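Hypothetical protein, similar to alpha-acetolactate decarboxylase (Staphylococcus aureus subsp. aureus, PDB 1XV2) is similar to alpha-acetolactate decarboxylase and, as a zinc-containing family member, probably converts alpha-acetolactate to acetoin with release of carbon dioxide. Local coordinates at the interface of chains A and B. Coordinates in Å, arbitrary orientation; residue numbers count along the deposited sequence, not the author numbering. Chains: chain A/B, hypothetical protein, similar to alpha-acetolactate decarboxylase.

Contact 1: the interface of chains A and B. Residues chain A 13, 16, 169-170, 210, 212; chain B 110, 112, 166-167, 208.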
loop_
_atom_site.group_PDB
_atom_site.type_symbol
_atom_site.label_atom_id
_atom_site.label_comp_id
_atom_site.label_asym_id
_atom_site.label_seq_id
_atom_site.Cartn_x
_atom_site.Cartn_y
_atom_site.Cartn_z
ATOM N N THR A 13 -3.392 8.019 3.862
ATOM C CA THR A 13 -2.143 8.034 3.105
ATOM C C THR A 13 -1.602 9.449 2.926
ATOM O O THR A 13 -2.323 10.429 3.101
ATOM C CB THR A 13 -2.336 7.402 1.712
ATOM O OG1 THR A 13 -3.287 8.172 0.970
ATOM C CG2 THR A 13 -2.852 5.979 1.836
ATOM N N THR A 16 -3.196 11.272 -0.343
ATOM C CA THR A 16 -4.560 11.756 -0.172
ATOM C C THR A 16 -4.577 12.964 0.766
ATOM O O THR A 16 -5.413 13.858 0.624
ATOM C CB THR A 16 -5.483 10.644 0.390
ATOM O OG1 THR A 16 -5.607 9.592 -0.577
ATOM C CG2 THR A 16 -6.865 11.198 0.705
ATOM N N GLY A 169 3.988 7.847 -2.193
ATOM C CA GLY A 169 2.648 8.360 -2.421
ATOM C C GLY A 169 1.754 7.834 -1.314
ATOM O O GLY A 169 1.068 8.601 -0.638
ATOM N N VAL A 170 1.759 6.516 -1.135
ATOM C CA VAL A 170 0.983 5.878 -0.074
ATOM C C VAL A 170 1.677 6.339 1.201
ATOM O O VAL A 170 1.042 6.701 2.191
ATOM C CB VAL A 170 1.050 4.336 -0.181
ATOM C CG1 VAL A 170 0.319 3.688 0.993
ATOM C CG2 VAL A 170 0.432 3.891 -1.491
ATOM N N GLN A 210 -2.603 -1.099 5.864
ATOM C CA GLN A 210 -3.202 0.179 5.474
ATOM C C GLN A 210 -4.688 0.240 5.815
ATOM O O GLN A 210 -5.471 -0.587 5.353
ATOM C CB GLN A 210 -3.018 0.409 3.969
ATOM C CG GLN A 210 -3.665 1.687 3.448
ATOM C CD GLN A 210 -2.996 2.942 3.974
ATOM O OE1 GLN A 210 -1.863 3.255 3.605
ATOM N NE2 GLN A 210 -3.691 3.666 4.845
ATOM N N PHE A 212 -8.317 2.484 5.909
ATOM C CA PHE A 212 -9.039 3.549 5.222
ATOM C C PHE A 212 -10.274 3.986 6.013
ATOM O O PHE A 212 -10.952 3.160 6.621
ATOM C CB PHE A 212 -9.497 3.060 3.841
ATOM C CG PHE A 212 -8.372 2.673 2.916
ATOM C CD1 PHE A 212 -7.938 3.550 1.924
ATOM C CD2 PHE A 212 -7.759 1.428 3.026
ATOM C CE1 PHE A 212 -6.909 3.193 1.052
ATOM C CE2 PHE A 212 -6.726 1.058 2.158
ATOM C CZ PHE A 212 -6.302 1.944 1.169
ATOM N N ASN B 110 -12.156 5.290 -4.181
ATOM C CA ASN B 110 -10.936 5.628 -3.450
ATOM C C ASN B 110 -10.540 4.497 -2.498
ATOM O O ASN B 110 -9.581 4.612 -1.735
ATOM C CB ASN B 110 -11.131 6.936 -2.673
ATOM C CG ASN B 110 -11.567 8.082 -3.574
ATOM O OD1 ASN B 110 -11.046 8.249 -4.675
ATOM N ND2 ASN B 110 -12.522 8.880 -3.107
ATOM N N PHE B 112 -10.210 -0.028 -1.997
ATOM C CA PHE B 112 -9.972 -1.286 -2.688
ATOM C C PHE B 112 -11.313 -1.999 -2.550
ATOM O O PHE B 112 -12.042 -1.763 -1.583
ATOM C CB PHE B 112 -8.933 -2.133 -1.956
ATOM C CG PHE B 112 -7.512 -1.767 -2.248
ATOM C CD1 PHE B 112 -6.855 -2.308 -3.346
ATOM C CD2 PHE B 112 -6.809 -0.918 -1.395
ATOM C CE1 PHE B 112 -5.518 -2.017 -3.586
ATOM C CE2 PHE B 112 -5.467 -0.621 -1.628
ATOM C CZ PHE B 112 -4.823 -1.173 -2.723
ATOM N N LEU B 166 -4.233 6.000 -6.227
ATOM C CA LEU B 166 -2.969 6.159 -5.509
ATOM C C LEU B 166 -2.193 4.856 -5.331
ATOM O O LEU B 166 -0.974 4.870 -5.141
ATOM C CB LEU B 166 -3.220 6.792 -4.139
ATOM C CG LEU B 166 -1.979 7.194 -3.334
ATOM C CD1 LEU B 166 -1.228 8.298 -4.064
ATOM C CD2 LEU B 166 -2.405 7.677 -1.953
ATOM N N PHE B 167 -2.890 3.730 -5.400
ATOM C CA PHE B 167 -2.237 2.440 -5.232
ATOM C C PHE B 167 -1.855 1.755 -6.547
ATOM O O PHE B 167 -1.437 0.599 -6.553
ATOM C CB PHE B 167 -3.123 1.524 -4.383
ATOM C CG PHE B 167 -3.140 1.889 -2.922
ATOM C CD1 PHE B 167 -2.363 1.190 -2.006
ATOM C CD2 PHE B 167 -3.905 2.960 -2.469
ATOM C CE1 PHE B 167 -2.345 1.553 -0.656
ATOM C CE2 PHE B 167 -3.894 3.331 -1.122
ATOM C CZ PHE B 167 -3.113 2.627 -0.218
ATOM N N PHE B 208 -6.120 -2.867 3.985
ATOM C CA PHE B 208 -5.281 -3.458 2.947
ATOM C C PHE B 208 -4.036 -4.027 3.629
ATOM O O PHE B 208 -3.185 -3.282 4.106
ATOM C CB PHE B 208 -4.892 -2.393 1.918
ATOM C CG PHE B 208 -3.970 -2.889 0.836
ATOM C CD1 PHE B 208 -4.373 -3.889 -0.041
ATOM C CD2 PHE B 208 -2.694 -2.351 0.695
ATOM C CE1 PHE B 208 -3.519 -4.346 -1.043
ATOM C CE2 PHE B 208 -1.835 -2.801 -0.303
ATOM C CZ PHE B 208 -2.248 -3.800 -1.174
#

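Contact 2: the interface of chains A and B. Residues chain A 110-112, 205-206, 208; chain B 210, 212, 214, 219.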
loop_
_atom_site.group_PDB
_atom_site.type_symbol
_atom_site.label_atom_id
_atom_site.label_comp_id
_atom_site.label_asym_id
_atom_site.label_seq_id
_atom_site.Cartn_x
_atom_site.Cartn_y
_atom_site.Cartn_z
ATOM N N ASN A 110 13.784 -2.199 -0.054
ATOM C CA ASN A 110 12.598 -2.605 -0.801
ATOM C C ASN A 110 11.478 -2.911 0.202
ATOM O O ASN A 110 10.389 -3.350 -0.168
ATOM C CB ASN A 110 12.886 -3.850 -1.644
ATOM C CG ASN A 110 13.959 -3.617 -2.690
ATOM O OD1 ASN A 110 13.887 -2.669 -3.477
ATOM N ND2 ASN A 110 14.959 -4.493 -2.714
ATOM N N LEU A 111 11.769 -2.669 1.477
ATOM C CA LEU A 111 10.823 -2.903 2.562
ATOM C C LEU A 111 10.605 -1.638 3.374
ATOM O O LEU A 111 11.396 -0.695 3.310
ATOM C CB LEU A 111 11.358 -3.971 3.516
ATOM C CG LEU A 111 11.497 -5.412 3.032
ATOM C CD1 LEU A 111 12.307 -6.203 4.050
ATOM C CD2 LEU A 111 10.122 -6.024 2.838
ATOM N N PHE A 112 9.520 -1.628 4.138
ATOM C CA PHE A 112 9.218 -0.515 5.024
ATOM C C PHE A 112 10.076 -0.795 6.254
ATOM O O PHE A 112 10.400 -1.952 6.535
ATOM C CB PHE A 112 7.745 -0.546 5.438
ATOM C CG PHE A 112 6.810 0.090 4.450
ATOM C CD1 PHE A 112 6.558 1.455 4.497
ATOM C CD2 PHE A 112 6.150 -0.684 3.501
ATOM C CE1 PHE A 112 5.655 2.042 3.616
ATOM C CE2 PHE A 112 5.246 -0.106 2.614
ATOM C CZ PHE A 112 4.998 1.258 2.675
ATOM N N PHE A 205 9.986 -4.233 8.572
ATOM C CA PHE A 205 8.614 -4.730 8.520
ATOM C C PHE A 205 8.349 -5.781 7.449
ATOM O O PHE A 205 8.811 -5.671 6.315
ATOM C CB PHE A 205 7.639 -3.558 8.339
ATOM C CG PHE A 205 7.606 -2.611 9.509
ATOM C CD1 PHE A 205 7.190 -3.049 10.764
ATOM C CD2 PHE A 205 8.019 -1.290 9.364
ATOM C CE1 PHE A 205 7.190 -2.183 11.863
ATOM C CE2 PHE A 205 8.022 -0.414 10.456
ATOM C CZ PHE A 205 7.608 -0.862 11.706
ATOM N N GLU A 206 7.587 -6.799 7.832
ATOM C CA GLU A 206 7.221 -7.886 6.938
ATOM C C GLU A 206 5.806 -7.623 6.427
ATOM O O GLU A 206 5.428 -8.067 5.343
ATOM C CB GLU A 206 7.261 -9.216 7.699
ATOM C CG GLU A 206 7.082 -10.455 6.836
ATOM C CD GLU A 206 7.059 -11.733 7.657
ATOM O OE1 GLU A 206 7.850 -11.837 8.618
ATOM O OE2 GLU A 206 6.260 -12.638 7.340
ATOM N N PHE A 208 2.628 -4.551 6.022
ATOM C CA PHE A 208 2.199 -3.159 5.988
ATOM C C PHE A 208 0.675 -3.189 6.037
ATOM O O PHE A 208 0.033 -3.700 5.120
ATOM C CB PHE A 208 2.668 -2.508 4.686
ATOM C CG PHE A 208 2.168 -1.107 4.483
ATOM C CD1 PHE A 208 2.589 -0.074 5.309
ATOM C CD2 PHE A 208 1.288 -0.817 3.444
ATOM C CE1 PHE A 208 2.140 1.232 5.102
ATOM C CE2 PHE A 208 0.835 0.484 3.232
ATOM C CZ PHE A 208 1.262 1.508 4.061
ATOM N N GLN B 210 -0.664 -5.769 3.256
ATOM C CA GLN B 210 0.401 -6.060 2.299
ATOM C C GLN B 210 1.531 -6.846 2.952
ATOM O O GLN B 210 2.190 -6.358 3.873
ATOM C CB GLN B 210 0.957 -4.754 1.720
ATOM C CG GLN B 210 2.162 -4.941 0.808
ATOM C CD GLN B 210 1.811 -5.658 -0.475
ATOM O OE1 GLN B 210 1.067 -5.135 -1.303
ATOM N NE2 GLN B 210 2.337 -6.866 -0.647
ATOM N N PHE B 212 5.210 -8.973 2.691
ATOM C CA PHE B 212 6.486 -8.921 1.974
ATOM C C PHE B 212 7.321 -10.180 2.213
ATOM O O PHE B 212 7.303 -10.748 3.305
ATOM C CB PHE B 212 7.293 -7.708 2.442
ATOM C CG PHE B 212 6.708 -6.388 2.034
ATOM C CD1 PHE B 212 6.950 -5.868 0.766
ATOM C CD2 PHE B 212 5.931 -5.651 2.926
ATOM C CE1 PHE B 212 6.431 -4.628 0.389
ATOM C CE2 PHE B 212 5.402 -4.407 2.560
ATOM C CZ PHE B 212 5.656 -3.896 1.288
ATOM N N VAL B 214 10.273 -11.167 3.227
ATOM C CA VAL B 214 11.492 -10.803 3.941
ATOM C C VAL B 214 12.575 -11.880 3.966
ATOM O O VAL B 214 13.714 -11.602 4.344
ATOM C CB VAL B 214 11.180 -10.397 5.398
ATOM C CG1 VAL B 214 10.347 -9.126 5.417
ATOM C CG2 VAL B 214 10.440 -11.522 6.102
ATOM N N PHE B 219 14.711 -10.672 -3.528
ATOM C CA PHE B 219 13.906 -9.489 -3.249
ATOM C C PHE B 219 14.623 -8.551 -2.284
ATOM O O PHE B 219 14.648 -7.338 -2.483
ATOM C CB PHE B 219 12.556 -9.884 -2.644
ATOM C CG PHE B 219 11.707 -8.706 -2.250
ATOM C CD1 PHE B 219 11.078 -7.931 -3.217
ATOM C CD2 PHE B 219 11.581 -8.343 -0.917
ATOM C CE1 PHE B 219 10.333 -6.805 -2.862
ATOM C CE2 PHE B 219 10.839 -7.217 -0.547
ATOM C CZ PHE B 219 10.217 -6.448 -1.524
#

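Contact 3: the interface of chains A and B. Residues chain A 219-220, 222, 224; chain B 107-108, 110-111.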
loop_
_atom_site.group_PDB
_atom_site.type_symbol
_atom_site.label_atom_id
_atom_site.label_comp_id
_atom_site.label_asym_id
_atom_site.label_seq_id
_atom_site.Cartn_x
_atom_site.Cartn_y
_atom_site.Cartn_z
ATOM N N PHE A 219 -14.193 11.484 2.303
ATOM C CA PHE A 219 -13.246 10.588 1.653
ATOM C C PHE A 219 -13.985 9.692 0.652
ATOM O O PHE A 219 -13.610 9.605 -0.516
ATOM C CB PHE A 219 -12.538 9.720 2.694
ATOM C CG PHE A 219 -11.609 8.697 2.095
ATOM C CD1 PHE A 219 -10.439 9.094 1.449
ATOM C CD2 PHE A 219 -11.929 7.345 2.132
ATOM C CE1 PHE A 219 -9.603 8.156 0.845
ATOM C CE2 PHE A 219 -11.097 6.394 1.529
ATOM C CZ PHE A 219 -9.937 6.800 0.885
ATOM N N VAL A 220 -15.040 9.033 1.119
ATOM C CA VAL A 220 -15.841 8.151 0.277
ATOM C C VAL A 220 -16.295 8.789 -1.041
ATOM O O VAL A 220 -16.093 8.220 -2.117
ATOM C CB VAL A 220 -17.099 7.653 1.049
ATOM C CG1 VAL A 220 -18.124 7.072 0.087
ATOM C CG2 VAL A 220 -16.698 6.596 2.063
ATOM N N ALA A 222 -15.280 11.819 -2.338
ATOM C CA ALA A 222 -14.315 12.687 -2.997
ATOM C C ALA A 222 -13.710 12.185 -4.301
ATOM O O ALA A 222 -13.443 10.992 -4.471
ATOM C CB ALA A 222 -13.193 13.044 -2.022
ATOM N N ILE A 224 -10.583 12.539 -5.826
ATOM C CA ILE A 224 -9.226 12.948 -5.498
ATOM C C ILE A 224 -8.315 13.200 -6.692
ATOM O O ILE A 224 -8.134 12.331 -7.543
ATOM C CB ILE A 224 -8.566 11.900 -4.570
ATOM C CG1 ILE A 224 -9.538 11.525 -3.445
ATOM C CG2 ILE A 224 -7.281 12.466 -3.974
ATOM C CD1 ILE A 224 -9.045 10.419 -2.522
ATOM N N LEU B 107 -18.672 1.221 -2.810
ATOM C CA LEU B 107 -18.759 2.295 -1.832
ATOM C C LEU B 107 -17.975 3.532 -2.276
ATOM O O LEU B 107 -18.476 4.657 -2.191
ATOM C CB LEU B 107 -18.246 1.812 -0.472
ATOM C CG LEU B 107 -18.150 2.850 0.651
ATOM C CD1 LEU B 107 -19.502 3.541 0.859
ATOM C CD2 LEU B 107 -17.699 2.158 1.927
ATOM N N SER B 108 -16.754 3.323 -2.764
ATOM C CA SER B 108 -15.917 4.439 -3.200
ATOM C C SER B 108 -14.773 4.008 -4.113
ATOM O O SER B 108 -14.110 2.998 -3.871
ATOM C CB SER B 108 -15.332 5.159 -1.974
ATOM O OG SER B 108 -14.458 6.212 -2.352
ATOM N N ASN B 110 -12.156 5.290 -4.181
ATOM C CA ASN B 110 -10.936 5.628 -3.450
ATOM C C ASN B 110 -10.540 4.497 -2.498
ATOM O O ASN B 110 -9.581 4.612 -1.735
ATOM C CB ASN B 110 -11.131 6.936 -2.673
ATOM C CG ASN B 110 -11.567 8.082 -3.574
ATOM O OD1 ASN B 110 -11.046 8.249 -4.675
ATOM N ND2 ASN B 110 -12.522 8.880 -3.107
ATOM N N LEU B 111 -11.291 3.401 -2.565
ATOM C CA LEU B 111 -11.055 2.221 -1.740
ATOM C C LEU B 111 -10.774 1.006 -2.609
ATOM O O LEU B 111 -11.063 1.007 -3.804
ATOM C CB LEU B 111 -12.298 1.896 -0.898
ATOM C CG LEU B 111 -12.775 2.843 0.205
ATOM C CD1 LEU B 111 -14.143 2.388 0.700
ATOM C CD2 LEU B 111 -11.772 2.848 1.348
HETATM O O HOH W 1 -11.177 9.924 -6.577
#

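Contact 1: the interface of chains A and B
An antiparallel beta bridge between A:Gln210 and B:Phe208 joins the 207-211 strands of the two chains, and an aromatic cluster packs beside it. Two backbone hydrogen bonds define the bridge: A:Gln210 N donates to B:Phe208 O (2.9 Å), and B:Phe208 N donates to A:Gln210 O (2.7 Å).

The B:Phe167 ring is gripped by chain A at its far end and on one face. A:Phe212 meets it tip to tip, CZ to CZ at 3.5 Å, with B:Phe167 CE2 lying at the edge of the A:Phe212 ring and in its plane, so this is not a stack. A:Val170 lies across it and sets CG2 over one face, 3.9 Å from the ring centroid, a CH-pi contact. B:Phe112 CE2 covers the opposite face, so the ring lies between a residue of each chain, which should limit its movement. A:Gln210, bent at chi2 (67°), brings CG to 3.8 Å from B:Phe167 CZ.

Further along, B:Leu166 and A:Thr13 approach tip to tip, with CD2 3.7 Å from CB. A:Thr16 OG1 donates to A:Thr13 OG1 at 3.1 Å, an intrachain bond that may orient the A:Thr13 hydroxyl beside B:Leu166. The cluster flanks the intermolecular strand pair, with B:Leu166 and B:Phe167 supplied by the 3-10 helix 165-167.

Contact 2: the interface of chains A and B
B:Phe212 and A:Leu111 run antiparallel, and the leucine CD2 methyl comes to 3.3 Å from B:Phe212 CB, a tight carbon contact. The methyl lies over the base of the B:Phe212 ring, near CB and CG, and at the edge of the B:Phe219 ring, in its plane and 3.7 Å from CE2. The other branch of A:Leu111, CD1, points to B:Val214, whose CG1 is 3.8 Å away.

B:Val214 also meets A:Glu206. The glutamate has CG anti to its backbone N (chi1 -172°) and runs on extended, which carries its aliphatic stem across the valine, with A:Glu206 CG 3.6 Å from B:Val214 CG2. A:Asn110 adds a weak hydrogen bond from its amide ND2 to B:Phe219 O.

Backbone bonds accompany this packing and probably fix its register. B:Phe212 N donates to A:Glu206 O at 2.8 Å, arriving nearly along the C=O axis (166°) though bent at the hydrogen (140°), while A:Phe208 N to B:Gln210 O and B:Gln210 N to A:Phe208 O form an antiparallel bridge.

In the second shell, A:Phe208 CD1 sits over the centre of the A:Phe112 ring. That backs A:Phe112, whose edge takes B:Phe212 CE2 in its plane, 3.9 Å from CD2. The patch thus ties the strand and its following segment in chain B to chain A, as part of an interface that may be the functional dimer.

Contact 3: the interface of chains A and B
The A:Phe219 ring meets chain B at its edge and on one face: B:Leu111 CD2 lies at the edge and in the ring plane, 3.6 Å from CE2, while B:Asn110 CB sits above one face, offset toward the rim at CZ, which is 3.8 Å away. The B:Asn110 amide plane is turned 49° from the ring.

In this protein of the alpha-acetolactate decarboxylase family, the motif resembles a helix C-cap supplied by the partner chain, because carbonyls near the end of helix 217-221 receive side-chain donors. The B:Asn110 amide uses ND2 twice. Its bond to A:Ala222 O (2.7 Å) is nearly straight, 175° at the hydrogen, with that oxygen in the amide plane. The second goes to A:Phe219 O at 2.9 Å and is more bent. Both acceptors lie near the amide plane, which should hold the group's rotation. On its other side OD1 meets water 1, which also contacts A:Ile224 N and A:Ala222 O. A:Ile224 CD1 packs against the amide carbon CG at 3.6 Å.

B:Ser108 OG donates to A:Val220 O, the carbonyl following that of A:Phe219, at 2.6 Å, in the carbonyl plane and on a lone pair. With OG anti to the backbone N (chi1 177°), the hydroxyl also accepts from B:Asn110 N at 3.1 Å, linking the two donor residues. A:Val220 CG1 meets B:Leu107 CD1 at 3.9 Å, the two side chains nearly perpendicular.

The C-alpha centres of contacts 1 and 2 lie about 16 Å apart, those of contacts 1 and 3 about 10 Å, and those of contacts 2 and 3 about 26 Å, so contact 1 sits between the others. Contacts 1 and 3 share B:Asn110. Contacts 1 and 2 both draw on strand 207-211 of each chain, with the Gln210-Phe208 bridge appearing once in each with the chains exchanged. Contact 2 likewise mirrors part of contact 3 through the Asn110-Phe219 pairing. This two-fold repetition of one set of residues along a continuous seam is consistent with a specific dimer.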